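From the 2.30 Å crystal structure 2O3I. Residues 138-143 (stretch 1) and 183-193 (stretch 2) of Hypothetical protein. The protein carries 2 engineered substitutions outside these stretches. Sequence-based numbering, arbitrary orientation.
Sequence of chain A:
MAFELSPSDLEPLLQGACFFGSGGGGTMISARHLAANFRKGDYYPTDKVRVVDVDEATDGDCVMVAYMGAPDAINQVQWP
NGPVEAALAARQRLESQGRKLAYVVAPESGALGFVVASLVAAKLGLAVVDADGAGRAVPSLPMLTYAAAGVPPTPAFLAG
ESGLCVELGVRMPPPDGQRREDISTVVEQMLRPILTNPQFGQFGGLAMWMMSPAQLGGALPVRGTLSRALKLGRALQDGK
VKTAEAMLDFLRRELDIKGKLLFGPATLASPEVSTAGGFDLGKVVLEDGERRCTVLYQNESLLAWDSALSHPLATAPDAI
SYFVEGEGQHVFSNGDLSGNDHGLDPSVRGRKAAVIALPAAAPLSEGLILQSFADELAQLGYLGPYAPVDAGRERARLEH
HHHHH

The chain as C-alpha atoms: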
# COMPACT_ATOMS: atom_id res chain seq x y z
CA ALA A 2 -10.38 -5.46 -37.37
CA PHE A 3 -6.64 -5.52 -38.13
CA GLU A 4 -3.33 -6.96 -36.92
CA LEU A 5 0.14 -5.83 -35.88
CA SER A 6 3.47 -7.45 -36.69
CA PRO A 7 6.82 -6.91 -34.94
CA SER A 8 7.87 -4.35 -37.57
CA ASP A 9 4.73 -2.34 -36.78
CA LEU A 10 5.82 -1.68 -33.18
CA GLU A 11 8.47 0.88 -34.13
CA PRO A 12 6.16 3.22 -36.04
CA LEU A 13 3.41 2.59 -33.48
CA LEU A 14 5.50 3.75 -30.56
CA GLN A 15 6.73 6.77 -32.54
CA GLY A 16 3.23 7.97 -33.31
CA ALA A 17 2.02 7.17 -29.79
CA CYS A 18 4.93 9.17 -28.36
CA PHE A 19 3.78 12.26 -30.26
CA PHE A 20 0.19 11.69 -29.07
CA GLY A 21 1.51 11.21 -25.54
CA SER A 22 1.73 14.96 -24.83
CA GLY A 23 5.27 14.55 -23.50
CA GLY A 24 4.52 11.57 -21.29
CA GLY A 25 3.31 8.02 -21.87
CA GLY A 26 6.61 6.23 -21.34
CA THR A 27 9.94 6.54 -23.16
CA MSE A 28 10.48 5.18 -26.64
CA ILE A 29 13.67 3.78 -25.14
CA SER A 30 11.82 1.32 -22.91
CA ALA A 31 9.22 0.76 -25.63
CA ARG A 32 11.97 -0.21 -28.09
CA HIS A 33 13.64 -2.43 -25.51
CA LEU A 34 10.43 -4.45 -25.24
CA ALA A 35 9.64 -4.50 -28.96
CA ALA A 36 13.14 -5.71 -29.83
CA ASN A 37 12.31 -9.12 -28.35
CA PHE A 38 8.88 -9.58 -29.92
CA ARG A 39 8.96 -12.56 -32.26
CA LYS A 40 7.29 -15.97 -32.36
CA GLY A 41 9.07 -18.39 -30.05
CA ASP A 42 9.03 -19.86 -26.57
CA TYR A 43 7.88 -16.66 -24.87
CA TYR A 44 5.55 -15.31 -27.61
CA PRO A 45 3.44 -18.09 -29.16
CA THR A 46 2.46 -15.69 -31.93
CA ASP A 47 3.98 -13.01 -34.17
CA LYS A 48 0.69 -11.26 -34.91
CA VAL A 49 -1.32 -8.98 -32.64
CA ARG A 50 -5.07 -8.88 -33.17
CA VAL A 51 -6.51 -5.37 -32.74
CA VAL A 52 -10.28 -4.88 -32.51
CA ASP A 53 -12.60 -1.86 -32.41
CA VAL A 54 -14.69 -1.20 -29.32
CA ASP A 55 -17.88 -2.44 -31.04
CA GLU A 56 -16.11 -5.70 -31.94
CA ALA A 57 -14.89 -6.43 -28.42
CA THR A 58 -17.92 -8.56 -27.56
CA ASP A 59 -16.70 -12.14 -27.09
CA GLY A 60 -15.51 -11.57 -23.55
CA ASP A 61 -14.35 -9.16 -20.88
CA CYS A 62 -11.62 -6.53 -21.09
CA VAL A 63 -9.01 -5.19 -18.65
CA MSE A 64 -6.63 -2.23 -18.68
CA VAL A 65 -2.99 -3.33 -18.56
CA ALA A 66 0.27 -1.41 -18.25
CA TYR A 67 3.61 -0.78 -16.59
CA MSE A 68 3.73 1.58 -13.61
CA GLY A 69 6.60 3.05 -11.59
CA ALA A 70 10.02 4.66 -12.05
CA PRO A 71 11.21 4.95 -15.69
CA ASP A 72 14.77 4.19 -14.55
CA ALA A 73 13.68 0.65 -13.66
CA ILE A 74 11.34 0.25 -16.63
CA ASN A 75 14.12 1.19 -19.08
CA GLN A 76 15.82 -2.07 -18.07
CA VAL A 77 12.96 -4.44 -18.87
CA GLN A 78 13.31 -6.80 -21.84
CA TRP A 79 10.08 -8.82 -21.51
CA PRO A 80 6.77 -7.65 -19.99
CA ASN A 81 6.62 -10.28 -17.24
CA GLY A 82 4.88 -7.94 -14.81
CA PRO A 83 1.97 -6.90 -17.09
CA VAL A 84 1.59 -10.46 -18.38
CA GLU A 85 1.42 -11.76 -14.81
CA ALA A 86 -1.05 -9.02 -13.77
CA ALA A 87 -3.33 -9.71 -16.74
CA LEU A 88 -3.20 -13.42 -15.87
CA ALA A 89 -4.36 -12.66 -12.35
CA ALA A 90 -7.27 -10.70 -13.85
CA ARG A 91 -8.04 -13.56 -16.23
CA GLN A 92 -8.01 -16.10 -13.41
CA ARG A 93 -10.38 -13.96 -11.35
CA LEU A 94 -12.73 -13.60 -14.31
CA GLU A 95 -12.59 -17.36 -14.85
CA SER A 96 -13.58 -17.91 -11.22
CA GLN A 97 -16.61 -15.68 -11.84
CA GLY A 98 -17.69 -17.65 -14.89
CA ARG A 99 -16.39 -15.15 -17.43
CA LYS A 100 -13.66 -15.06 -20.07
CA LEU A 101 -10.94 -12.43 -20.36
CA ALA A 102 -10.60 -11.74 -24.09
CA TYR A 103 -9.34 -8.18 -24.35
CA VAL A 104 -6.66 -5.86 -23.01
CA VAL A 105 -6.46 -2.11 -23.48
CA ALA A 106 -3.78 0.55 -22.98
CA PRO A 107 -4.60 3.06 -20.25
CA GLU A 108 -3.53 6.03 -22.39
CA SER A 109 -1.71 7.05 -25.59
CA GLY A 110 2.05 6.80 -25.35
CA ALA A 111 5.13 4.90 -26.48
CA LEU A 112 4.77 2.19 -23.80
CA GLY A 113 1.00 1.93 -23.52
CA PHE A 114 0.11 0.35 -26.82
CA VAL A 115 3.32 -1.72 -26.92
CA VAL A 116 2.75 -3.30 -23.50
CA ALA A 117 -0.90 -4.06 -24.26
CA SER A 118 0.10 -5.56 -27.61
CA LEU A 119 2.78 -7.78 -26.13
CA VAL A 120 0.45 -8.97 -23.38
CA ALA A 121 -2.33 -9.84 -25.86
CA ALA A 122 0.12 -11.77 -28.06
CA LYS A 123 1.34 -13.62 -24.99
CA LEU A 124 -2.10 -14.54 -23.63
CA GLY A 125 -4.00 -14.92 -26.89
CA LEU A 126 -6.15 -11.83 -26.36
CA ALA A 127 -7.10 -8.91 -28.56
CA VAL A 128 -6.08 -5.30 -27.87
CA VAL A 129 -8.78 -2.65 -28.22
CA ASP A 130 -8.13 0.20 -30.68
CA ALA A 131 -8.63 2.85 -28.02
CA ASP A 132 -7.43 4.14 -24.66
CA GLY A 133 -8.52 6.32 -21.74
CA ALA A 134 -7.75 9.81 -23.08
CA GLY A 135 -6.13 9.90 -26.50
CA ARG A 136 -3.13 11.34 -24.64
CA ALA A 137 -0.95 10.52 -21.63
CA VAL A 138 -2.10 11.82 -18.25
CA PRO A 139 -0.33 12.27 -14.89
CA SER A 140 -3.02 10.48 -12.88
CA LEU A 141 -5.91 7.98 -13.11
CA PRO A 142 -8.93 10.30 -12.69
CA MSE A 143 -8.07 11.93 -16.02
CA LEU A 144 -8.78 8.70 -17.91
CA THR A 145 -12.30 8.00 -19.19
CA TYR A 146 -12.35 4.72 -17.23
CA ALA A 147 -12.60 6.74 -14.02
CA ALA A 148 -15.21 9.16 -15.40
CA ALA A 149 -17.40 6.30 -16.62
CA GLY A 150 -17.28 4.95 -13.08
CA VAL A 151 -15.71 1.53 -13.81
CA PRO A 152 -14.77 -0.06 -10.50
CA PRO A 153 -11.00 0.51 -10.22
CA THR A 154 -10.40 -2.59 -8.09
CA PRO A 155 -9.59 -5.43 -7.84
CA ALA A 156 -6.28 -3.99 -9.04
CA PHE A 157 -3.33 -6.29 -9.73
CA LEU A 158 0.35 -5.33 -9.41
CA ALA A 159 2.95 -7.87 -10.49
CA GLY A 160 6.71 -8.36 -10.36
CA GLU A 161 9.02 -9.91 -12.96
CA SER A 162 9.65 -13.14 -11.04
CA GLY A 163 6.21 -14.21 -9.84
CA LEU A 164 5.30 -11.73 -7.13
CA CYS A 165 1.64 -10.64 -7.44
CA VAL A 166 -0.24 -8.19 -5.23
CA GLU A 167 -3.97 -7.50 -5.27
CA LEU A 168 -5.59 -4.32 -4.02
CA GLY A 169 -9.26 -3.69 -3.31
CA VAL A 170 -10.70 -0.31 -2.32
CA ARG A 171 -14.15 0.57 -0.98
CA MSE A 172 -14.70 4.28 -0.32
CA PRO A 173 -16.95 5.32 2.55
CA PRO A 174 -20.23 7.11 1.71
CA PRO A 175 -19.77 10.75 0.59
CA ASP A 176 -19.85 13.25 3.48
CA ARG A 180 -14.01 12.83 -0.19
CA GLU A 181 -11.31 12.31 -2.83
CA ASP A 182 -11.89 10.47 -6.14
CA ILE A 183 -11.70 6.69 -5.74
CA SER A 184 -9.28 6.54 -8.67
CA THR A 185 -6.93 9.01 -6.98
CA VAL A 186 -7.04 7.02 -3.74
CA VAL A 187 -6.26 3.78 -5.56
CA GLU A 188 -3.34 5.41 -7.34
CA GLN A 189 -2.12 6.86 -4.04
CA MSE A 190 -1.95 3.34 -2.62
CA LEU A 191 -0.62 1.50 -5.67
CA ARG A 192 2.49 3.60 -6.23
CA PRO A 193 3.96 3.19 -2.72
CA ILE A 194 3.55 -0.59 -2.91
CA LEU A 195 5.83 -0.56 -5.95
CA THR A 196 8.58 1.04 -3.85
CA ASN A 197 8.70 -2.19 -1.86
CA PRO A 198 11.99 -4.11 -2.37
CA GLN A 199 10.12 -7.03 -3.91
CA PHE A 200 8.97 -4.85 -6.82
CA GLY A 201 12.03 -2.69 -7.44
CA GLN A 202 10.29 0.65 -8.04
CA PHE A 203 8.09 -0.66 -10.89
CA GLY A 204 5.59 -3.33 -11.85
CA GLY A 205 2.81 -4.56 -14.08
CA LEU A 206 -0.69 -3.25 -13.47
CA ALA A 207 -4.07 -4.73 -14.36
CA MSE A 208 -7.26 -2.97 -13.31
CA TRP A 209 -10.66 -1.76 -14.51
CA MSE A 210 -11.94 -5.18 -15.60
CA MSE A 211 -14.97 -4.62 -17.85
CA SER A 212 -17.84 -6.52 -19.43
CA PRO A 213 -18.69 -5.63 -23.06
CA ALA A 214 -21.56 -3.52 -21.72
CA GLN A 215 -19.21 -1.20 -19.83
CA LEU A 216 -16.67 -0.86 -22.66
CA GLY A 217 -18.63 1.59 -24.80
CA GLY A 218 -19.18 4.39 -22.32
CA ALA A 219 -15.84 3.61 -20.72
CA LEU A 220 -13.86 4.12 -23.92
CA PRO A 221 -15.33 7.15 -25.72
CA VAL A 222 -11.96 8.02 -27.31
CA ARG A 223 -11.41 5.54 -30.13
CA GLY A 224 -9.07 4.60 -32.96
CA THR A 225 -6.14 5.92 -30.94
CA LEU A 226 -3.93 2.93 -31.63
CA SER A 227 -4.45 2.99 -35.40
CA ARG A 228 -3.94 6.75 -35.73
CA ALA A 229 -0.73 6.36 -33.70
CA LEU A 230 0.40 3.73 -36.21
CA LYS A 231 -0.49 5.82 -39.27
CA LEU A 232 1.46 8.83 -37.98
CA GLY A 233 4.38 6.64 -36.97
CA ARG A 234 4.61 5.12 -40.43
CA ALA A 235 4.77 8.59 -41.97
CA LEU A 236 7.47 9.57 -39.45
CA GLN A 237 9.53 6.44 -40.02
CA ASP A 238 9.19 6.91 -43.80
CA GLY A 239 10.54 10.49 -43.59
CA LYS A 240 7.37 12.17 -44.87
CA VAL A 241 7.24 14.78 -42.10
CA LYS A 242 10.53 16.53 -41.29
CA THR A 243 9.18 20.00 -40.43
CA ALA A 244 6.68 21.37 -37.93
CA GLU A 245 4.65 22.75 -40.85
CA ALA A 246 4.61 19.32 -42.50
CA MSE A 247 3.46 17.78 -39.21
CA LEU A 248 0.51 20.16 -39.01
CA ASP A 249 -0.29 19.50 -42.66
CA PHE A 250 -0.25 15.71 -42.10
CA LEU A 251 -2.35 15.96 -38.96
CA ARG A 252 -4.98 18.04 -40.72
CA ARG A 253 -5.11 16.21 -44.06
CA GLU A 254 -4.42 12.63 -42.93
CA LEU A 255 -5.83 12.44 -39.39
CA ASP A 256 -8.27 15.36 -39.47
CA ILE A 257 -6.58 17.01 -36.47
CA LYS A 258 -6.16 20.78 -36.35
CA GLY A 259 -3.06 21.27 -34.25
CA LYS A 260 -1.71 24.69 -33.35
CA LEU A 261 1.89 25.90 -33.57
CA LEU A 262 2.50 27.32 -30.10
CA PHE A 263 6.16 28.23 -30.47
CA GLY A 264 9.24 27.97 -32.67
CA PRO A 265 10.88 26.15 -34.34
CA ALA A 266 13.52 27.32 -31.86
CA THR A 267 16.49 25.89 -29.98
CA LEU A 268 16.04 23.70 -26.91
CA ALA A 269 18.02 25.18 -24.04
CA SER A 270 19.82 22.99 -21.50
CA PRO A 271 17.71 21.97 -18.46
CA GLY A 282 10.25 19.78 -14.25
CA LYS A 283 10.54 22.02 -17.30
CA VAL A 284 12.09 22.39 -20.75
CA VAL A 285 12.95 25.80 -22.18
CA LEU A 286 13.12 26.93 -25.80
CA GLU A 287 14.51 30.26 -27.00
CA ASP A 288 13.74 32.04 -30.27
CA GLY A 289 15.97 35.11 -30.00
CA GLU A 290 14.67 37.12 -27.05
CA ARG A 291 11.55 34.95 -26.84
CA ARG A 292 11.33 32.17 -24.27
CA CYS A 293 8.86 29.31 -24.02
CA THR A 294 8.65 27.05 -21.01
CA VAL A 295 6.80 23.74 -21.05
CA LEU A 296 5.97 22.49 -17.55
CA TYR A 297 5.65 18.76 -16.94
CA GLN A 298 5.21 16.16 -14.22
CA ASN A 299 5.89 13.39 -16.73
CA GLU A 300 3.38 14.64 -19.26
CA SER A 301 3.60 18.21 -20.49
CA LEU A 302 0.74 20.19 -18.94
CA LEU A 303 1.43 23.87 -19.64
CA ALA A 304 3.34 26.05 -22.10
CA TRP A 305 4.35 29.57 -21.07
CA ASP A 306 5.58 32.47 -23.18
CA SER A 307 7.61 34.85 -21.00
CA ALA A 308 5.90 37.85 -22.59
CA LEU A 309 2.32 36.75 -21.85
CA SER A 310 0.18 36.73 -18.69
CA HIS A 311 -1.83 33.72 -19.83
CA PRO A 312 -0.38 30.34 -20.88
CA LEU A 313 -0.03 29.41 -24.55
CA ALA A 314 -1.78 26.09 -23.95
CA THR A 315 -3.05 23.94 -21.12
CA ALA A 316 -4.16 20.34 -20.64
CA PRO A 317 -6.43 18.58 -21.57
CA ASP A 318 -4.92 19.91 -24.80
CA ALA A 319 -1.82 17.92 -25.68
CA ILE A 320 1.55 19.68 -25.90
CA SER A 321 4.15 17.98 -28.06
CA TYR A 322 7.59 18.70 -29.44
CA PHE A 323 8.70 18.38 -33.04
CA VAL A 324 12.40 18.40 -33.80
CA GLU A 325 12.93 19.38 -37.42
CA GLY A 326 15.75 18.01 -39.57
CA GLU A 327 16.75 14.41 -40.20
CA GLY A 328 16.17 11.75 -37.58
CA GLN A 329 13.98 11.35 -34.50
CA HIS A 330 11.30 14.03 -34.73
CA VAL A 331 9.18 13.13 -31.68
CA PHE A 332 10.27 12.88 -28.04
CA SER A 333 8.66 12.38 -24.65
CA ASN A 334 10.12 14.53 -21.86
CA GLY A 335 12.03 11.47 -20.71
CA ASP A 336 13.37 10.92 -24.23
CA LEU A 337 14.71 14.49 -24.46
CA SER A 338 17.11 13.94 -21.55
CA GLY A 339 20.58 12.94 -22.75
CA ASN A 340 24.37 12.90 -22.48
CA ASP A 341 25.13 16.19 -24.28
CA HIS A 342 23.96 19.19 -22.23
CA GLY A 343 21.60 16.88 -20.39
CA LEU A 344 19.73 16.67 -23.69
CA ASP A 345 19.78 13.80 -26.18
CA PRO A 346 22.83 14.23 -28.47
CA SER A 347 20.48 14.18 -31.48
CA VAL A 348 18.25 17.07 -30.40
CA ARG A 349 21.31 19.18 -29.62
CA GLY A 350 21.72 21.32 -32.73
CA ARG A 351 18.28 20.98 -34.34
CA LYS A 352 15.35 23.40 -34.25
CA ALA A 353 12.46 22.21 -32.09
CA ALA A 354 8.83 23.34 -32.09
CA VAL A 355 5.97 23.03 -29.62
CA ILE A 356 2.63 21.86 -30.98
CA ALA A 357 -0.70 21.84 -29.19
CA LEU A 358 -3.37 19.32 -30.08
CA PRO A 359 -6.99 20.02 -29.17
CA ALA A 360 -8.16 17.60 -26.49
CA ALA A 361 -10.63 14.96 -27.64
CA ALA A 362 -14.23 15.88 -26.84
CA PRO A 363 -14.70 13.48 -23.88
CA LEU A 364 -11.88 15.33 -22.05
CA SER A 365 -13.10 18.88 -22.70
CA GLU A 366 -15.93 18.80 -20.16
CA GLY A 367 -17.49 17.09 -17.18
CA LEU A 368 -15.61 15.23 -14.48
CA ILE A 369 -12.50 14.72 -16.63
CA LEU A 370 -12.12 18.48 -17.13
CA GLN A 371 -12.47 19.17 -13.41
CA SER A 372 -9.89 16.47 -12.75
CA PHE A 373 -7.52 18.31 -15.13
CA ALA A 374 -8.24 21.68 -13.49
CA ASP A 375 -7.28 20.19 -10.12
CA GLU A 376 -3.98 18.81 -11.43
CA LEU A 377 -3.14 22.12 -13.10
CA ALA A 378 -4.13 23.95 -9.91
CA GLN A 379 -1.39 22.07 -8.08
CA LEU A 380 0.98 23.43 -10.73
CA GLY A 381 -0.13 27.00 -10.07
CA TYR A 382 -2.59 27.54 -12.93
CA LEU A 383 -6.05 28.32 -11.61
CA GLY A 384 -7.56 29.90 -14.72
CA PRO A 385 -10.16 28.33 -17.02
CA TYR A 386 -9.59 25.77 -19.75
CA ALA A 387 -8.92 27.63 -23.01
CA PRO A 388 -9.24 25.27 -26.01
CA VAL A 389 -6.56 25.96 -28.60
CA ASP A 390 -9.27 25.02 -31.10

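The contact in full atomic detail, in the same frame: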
# COMPACT_ATOMS: atom_id res chain seq x y z
N VAL A 138 -1.71 10.97 -19.36
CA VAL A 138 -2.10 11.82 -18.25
C VAL A 138 -1.30 11.49 -16.99
O VAL A 138 -0.89 10.35 -16.80
CB VAL A 138 -3.62 11.69 -17.93
CG1 VAL A 138 -4.44 11.96 -19.19
CG2 VAL A 138 -3.93 10.32 -17.37
N PRO A 139 -1.09 12.49 -16.12
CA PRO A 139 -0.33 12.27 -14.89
C PRO A 139 -1.01 11.39 -13.85
O PRO A 139 -0.32 10.79 -13.02
CB PRO A 139 -0.09 13.68 -14.37
CG PRO A 139 -1.34 14.37 -14.77
CD PRO A 139 -1.54 13.89 -16.20
N SER A 140 -2.34 11.31 -13.86
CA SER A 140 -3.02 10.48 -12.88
C SER A 140 -4.34 9.88 -13.37
O SER A 140 -5.00 10.42 -14.25
CB SER A 140 -3.23 11.25 -11.57
OG SER A 140 -4.40 12.02 -11.62
N LEU A 141 -4.72 8.75 -12.76
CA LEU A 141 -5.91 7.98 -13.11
C LEU A 141 -7.27 8.66 -13.30
O LEU A 141 -8.03 8.25 -14.17
CB LEU A 141 -6.06 6.82 -12.13
CG LEU A 141 -4.88 5.84 -12.03
CD1 LEU A 141 -5.18 4.82 -10.94
CD2 LEU A 141 -4.63 5.15 -13.36
N PRO A 142 -7.61 9.67 -12.49
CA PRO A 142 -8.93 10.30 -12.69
C PRO A 142 -9.09 11.06 -14.01
O PRO A 142 -10.19 11.51 -14.35
CB PRO A 142 -9.07 11.21 -11.47
CG PRO A 142 -7.64 11.52 -11.09
CD PRO A 142 -6.96 10.18 -11.27
N MSE A 143 -8.01 11.22 -14.75
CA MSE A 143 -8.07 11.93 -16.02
C MSE A 143 -8.37 10.99 -17.18
O MSE A 143 -8.52 11.43 -18.32
CB MSE A 143 -6.77 12.71 -16.26
CG MSE A 143 -6.75 14.06 -15.53
SE MSE A 143 -5.00 14.84 -15.15
CE MSE A 143 -4.84 14.27 -13.32
N ILE A 183 -12.16 8.04 -6.03
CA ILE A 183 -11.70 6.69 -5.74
C ILE A 183 -10.49 6.30 -6.57
O ILE A 183 -9.63 5.55 -6.11
CB ILE A 183 -12.83 5.65 -5.95
CG1 ILE A 183 -12.40 4.30 -5.37
CG2 ILE A 183 -13.16 5.50 -7.43
CD1 ILE A 183 -13.56 3.34 -5.13
N SER A 184 -10.41 6.82 -7.79
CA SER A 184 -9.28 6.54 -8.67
C SER A 184 -8.00 7.10 -8.06
O SER A 184 -6.96 6.42 -8.02
CB SER A 184 -9.50 7.19 -10.04
OG SER A 184 -10.70 6.71 -10.64
N THR A 185 -8.08 8.34 -7.60
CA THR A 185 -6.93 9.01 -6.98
C THR A 185 -6.44 8.21 -5.78
O THR A 185 -5.24 7.97 -5.63
CB THR A 185 -7.30 10.46 -6.52
OG1 THR A 185 -7.65 11.25 -7.66
CG2 THR A 185 -6.12 11.12 -5.81
N VAL A 186 -7.37 7.79 -4.93
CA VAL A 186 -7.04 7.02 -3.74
C VAL A 186 -6.32 5.73 -4.12
O VAL A 186 -5.28 5.39 -3.55
CB VAL A 186 -8.31 6.65 -2.92
CG1 VAL A 186 -7.91 5.94 -1.64
CG2 VAL A 186 -9.11 7.91 -2.61
N VAL A 187 -6.87 5.02 -5.10
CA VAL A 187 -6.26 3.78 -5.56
C VAL A 187 -4.84 4.03 -6.04
O VAL A 187 -3.92 3.29 -5.69
CB VAL A 187 -7.10 3.14 -6.69
CG1 VAL A 187 -6.29 2.07 -7.41
CG2 VAL A 187 -8.37 2.55 -6.11
N GLU A 188 -4.66 5.08 -6.82
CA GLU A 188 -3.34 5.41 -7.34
C GLU A 188 -2.39 5.76 -6.20
O GLU A 188 -1.20 5.43 -6.23
CB GLU A 188 -3.44 6.57 -8.31
CG GLU A 188 -2.15 6.90 -9.02
CD GLU A 188 -2.30 8.09 -9.94
OE1 GLU A 188 -2.59 9.19 -9.43
OE2 GLU A 188 -2.14 7.93 -11.16
N GLN A 189 -2.91 6.45 -5.19
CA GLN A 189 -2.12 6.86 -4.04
C GLN A 189 -1.61 5.65 -3.26
O GLN A 189 -0.58 5.72 -2.60
CB GLN A 189 -2.94 7.74 -3.11
CG GLN A 189 -3.15 9.15 -3.62
CD GLN A 189 -4.09 9.94 -2.75
OE1 GLN A 189 -4.37 11.11 -3.03
NE2 GLN A 189 -4.58 9.32 -1.69
N MSE A 190 -2.34 4.55 -3.34
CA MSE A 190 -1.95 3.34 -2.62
C MSE A 190 -1.13 2.37 -3.46
O MSE A 190 -0.31 1.63 -2.92
CB MSE A 190 -3.20 2.64 -2.09
CG MSE A 190 -3.98 3.49 -1.12
SE MSE A 190 -5.54 2.59 -0.47
CE MSE A 190 -6.18 3.93 0.77
N LEU A 191 -1.34 2.39 -4.77
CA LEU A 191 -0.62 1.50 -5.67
C LEU A 191 0.85 1.87 -5.80
O LEU A 191 1.73 1.02 -5.69
CB LEU A 191 -1.27 1.50 -7.05
CG LEU A 191 -2.68 0.92 -7.19
CD1 LEU A 191 -3.18 1.16 -8.60
CD2 LEU A 191 -2.67 -0.56 -6.89
N ARG A 192 1.12 3.15 -6.04
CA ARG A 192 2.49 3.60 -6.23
C ARG A 192 3.46 3.30 -5.08
O ARG A 192 4.60 2.90 -5.31
CB ARG A 192 2.50 5.10 -6.57
CG ARG A 192 1.82 5.41 -7.91
CD ARG A 192 1.96 6.88 -8.30
NE ARG A 192 1.22 7.22 -9.52
CZ ARG A 192 1.55 6.82 -10.74
NH1 ARG A 192 2.62 6.05 -10.94
NH2 ARG A 192 0.81 7.18 -11.78
N PRO A 193 3.03 3.48 -3.82
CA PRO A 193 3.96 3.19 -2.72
C PRO A 193 4.31 1.71 -2.63
O PRO A 193 5.44 1.35 -2.28
CB PRO A 193 3.20 3.68 -1.49
CG PRO A 193 2.39 4.82 -2.04
CD PRO A 193 1.86 4.23 -3.33

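What ties the loop to the helix? The one hydrogen bond between the two stretches runs from the backbone N of Leu141 to OE2 of Glu188, at 3.1 Å and with an N-H...O angle of 150°. Glu188 points its CA-to-CB bond toward the loop, and with chi1 and chi2 both t the chain extends far enough to set its carboxylate beside the backbone where the short 3-10 segment begins. The bond therefore depends on the course of the loop backbone and on no polar side chain there. The other carboxylate oxygen, OE1, lies 3.0 Å from CB of Ser140, a close approach to a carbon and not a polar bond.

How is the charge of Glu188 balanced? One turn further along the helix, Arg192 NH2 reaches back to the same oxygen, OE2 of Glu188, at 3.1 Å, forming a salt bridge with an N-H...O angle of 149°. OE2 thus accepts from a backbone amide across the contact and from a guanidinium within its own helix. Sharing the acceptor joins the two interactions into a small network centred on OE2. The guanidinium adds little to the contact itself: its NH2 is 4.0 Å from the carbonyl O of Pro139, which it meets obliquely, and Arg192 remains exposed.

What does Leu141 do besides offering its amide? It has the largest area covered by the other stretch, and its CA-to-CB bond points toward the helix. In its m, t rotamer the side chain packs against the helix: CB is 4.0 Å from CB of Ser184, CD1 is 3.8 Å from the carbonyl O of Ser184, and CG is 3.6 Å from OE2 of Glu188. That carbonyl O of Ser184 accepts the helical hydrogen bond from the N of Glu188, at 2.9 Å; CD1, a methyl, packs against it. Buried apolar surface and the amide's hydrogen bond thus come from one residue, close to the carboxylate.

How does the contact continue past Leu141? CA of Pro142 and CA of Ser184 form the nearest CA pair, 5.5 Å apart, close enough for small groups to fill the space between the backbones. Ser184 turns its CB toward the loop and places it 4.1 Å from CD of Pro142, whose CA-to-CB bond points sideways to the helix. The same ring brings CG of Pro142 to 3.4 Å from OG1 of Thr185, a van der Waals contact. Here the packing involves small side chains and a proline ring, in contrast to the polar network around Glu188.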